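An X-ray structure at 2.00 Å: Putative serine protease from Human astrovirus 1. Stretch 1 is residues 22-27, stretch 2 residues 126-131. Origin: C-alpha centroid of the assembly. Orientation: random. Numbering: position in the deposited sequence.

Stretch 1, residues 22-27: KGTGFF
Stretch 2 (126-131) MSGAPV

Residues 22-27 are extended strand throughout, a segment of a longer strand, while 126-131 opens as a type II beta turn from Met 126 to Ala 129 and becomes strand at Pro 130. The touching parts run in nearly the same direction, 14° apart, with CA atoms of Gly 23 and Ser 127 5.5 Å apart, those of Thr 24 and Gly 128 4.8 Å, and those of Phe 26 and Pro 130 6.8 Å. The two stretches bury 279 Å².

Lys 22 (phi/psi -128/149) stays out of the contact; its side chain, m, t, t, m, starts sideways and leads away at its end, with NZ hydrogen-bonded elsewhere in the structure. Gly 23 (-142/179) brings bare backbone against the turn, its CA 3.8 Å from Ser 127 O. A CB here would point toward the turn.

Thr 24 (-99/141) is the hub. Its N donates to Ser 127 O at 2.9 Å and 168°, a nearly straight bond and the one direct hydrogen bond between the stretches. Its side chain, chi1 m at -62°, points toward the turn, setting Thr 24 CB 3.9 Å from Ala 129 N and Thr 24 CG2 4.3 Å from Pro 130 CD. A water extends the polar link, 2.7 Å from Thr 24 OG1 and donating to Ser 127 O at 3.1 Å. Ser 127 itself is chi1 m at -57°, its CA-to-CB bond sideways and its OG hydrogen-bonded elsewhere in the structure.

On the carbonyl side, Thr 24 O meets Gly 128 CA at 3.3 Å in a CA-H...O contact, 142° at the hydrogen. This approach leaves no room for a side chain: an ideal CB on Gly 128 would lie 2.0 Å from Thr 24 O. The turn makes the same demand independently, since Ser 127 at -52/131 and Gly 128 at 93/-16 place that CB against the preceding carbonyl. Ala 129 N to Met 126 O, 3.0 Å, closes the turn, with Met 126 at -112/8 and its m, t, t side chain starting away from the strand.

Gly 25 (-125/165) makes no contact; a CB would point away.

Phe 26 (-145/147) again points toward the partner, with chi1 p at 64° and chi2 -89°. Pro 130 (-70/135, C-gamma endo) offers its CB over one face of the ring, 3.8 Å from the centroid and 19° off the normal, a CH-pi contact whose closest pair is Phe 26 CD1 to Pro 130 CB at 3.6 Å. Gly 128 O sits at the ring edge, 3.7 Å from Phe 26 CD1. Ala 129 (-56/134) carries the chain between them, its CB directed away.

Phe 27 (-83/131, chi1 m, chi2 -87°) is out of reach, and Val 131 (-106/113, chi1 t) points away.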

# COMPACT_ATOMS: atom_id res chain seq x y z
N LYS A 22 27.04 10.31 -19.49
CA LYS A 22 26.01 9.81 -18.58
C LYS A 22 24.89 9.07 -19.31
O LYS A 22 24.57 9.38 -20.46
CB LYS A 22 25.42 10.95 -17.74
CG LYS A 22 26.39 11.56 -16.74
CD LYS A 22 25.81 12.83 -16.12
CE LYS A 22 26.87 13.60 -15.34
NZ LYS A 22 27.34 12.86 -14.14
N GLY A 23 24.31 8.09 -18.63
CA GLY A 23 23.18 7.35 -19.17
C GLY A 23 22.17 7.03 -18.09
O GLY A 23 22.38 7.37 -16.92
N THR A 24 21.09 6.36 -18.48
CA THR A 24 20.06 5.92 -17.54
C THR A 24 20.28 4.44 -17.21
O THR A 24 20.65 3.64 -18.07
CB THR A 24 18.63 6.16 -18.11
OG1 THR A 24 18.43 7.57 -18.31
CG2 THR A 24 17.55 5.65 -17.15
N GLY A 25 20.06 4.10 -15.94
CA GLY A 25 20.05 2.71 -15.51
C GLY A 25 18.74 2.43 -14.79
O GLY A 25 18.01 3.35 -14.42
N PHE A 26 18.43 1.15 -14.60
CA PHE A 26 17.25 0.79 -13.83
C PHE A 26 17.45 -0.47 -13.00
O PHE A 26 18.17 -1.39 -13.40
CB PHE A 26 16.00 0.68 -14.73
CG PHE A 26 16.07 -0.40 -15.76
CD1 PHE A 26 16.62 -0.16 -17.02
CD2 PHE A 26 15.57 -1.67 -15.48
CE1 PHE A 26 16.67 -1.16 -17.98
CE2 PHE A 26 15.62 -2.68 -16.44
CZ PHE A 26 16.17 -2.43 -17.69
N PHE A 27 16.79 -0.50 -11.84
CA PHE A 27 16.92 -1.59 -10.90
C PHE A 27 16.00 -2.73 -11.29
O PHE A 27 14.81 -2.53 -11.59
CB PHE A 27 16.62 -1.11 -9.47
CG PHE A 27 17.50 0.02 -9.01
CD1 PHE A 27 18.73 -0.24 -8.41
CD2 PHE A 27 17.11 1.35 -9.16
CE1 PHE A 27 19.56 0.80 -7.97
CE2 PHE A 27 17.92 2.39 -8.73
CZ PHE A 27 19.16 2.12 -8.14
N MET A 126 18.87 9.27 -24.15
CA MET A 126 17.99 8.33 -23.45
C MET A 126 18.61 6.94 -23.29
O MET A 126 17.93 6.01 -22.85
CB MET A 126 16.66 8.21 -24.19
CG MET A 126 15.75 9.41 -24.04
SD MET A 126 14.27 9.19 -25.03
CE MET A 126 13.16 10.28 -24.14
N SER A 127 19.89 6.81 -23.65
CA SER A 127 20.57 5.50 -23.63
C SER A 127 20.41 4.81 -22.28
O SER A 127 20.63 5.42 -21.23
CB SER A 127 22.05 5.65 -23.97
OG SER A 127 22.25 6.26 -25.24
N GLY A 128 20.03 3.53 -22.32
CA GLY A 128 19.86 2.71 -21.12
C GLY A 128 18.45 2.69 -20.54
O GLY A 128 18.12 1.82 -19.74
N ALA A 129 17.61 3.65 -20.96
CA ALA A 129 16.24 3.79 -20.44
C ALA A 129 15.41 2.52 -20.60
O ALA A 129 15.41 1.90 -21.66
CB ALA A 129 15.55 4.94 -21.12
N PRO A 130 14.69 2.13 -19.54
CA PRO A 130 13.79 0.99 -19.66
C PRO A 130 12.60 1.34 -20.55
O PRO A 130 12.02 2.43 -20.44
CB PRO A 130 13.34 0.74 -18.21
CG PRO A 130 13.44 2.07 -17.55
CD PRO A 130 14.64 2.73 -18.19
N VAL A 131 12.26 0.43 -21.45
CA VAL A 131 11.05 0.54 -22.25
C VAL A 131 10.06 -0.47 -21.69
O VAL A 131 10.29 -1.67 -21.78
CB VAL A 131 11.32 0.29 -23.76
CG1 VAL A 131 10.05 0.51 -24.58
CG2 VAL A 131 12.44 1.21 -24.26
O HOH W 1 19.87 8.28 -20.43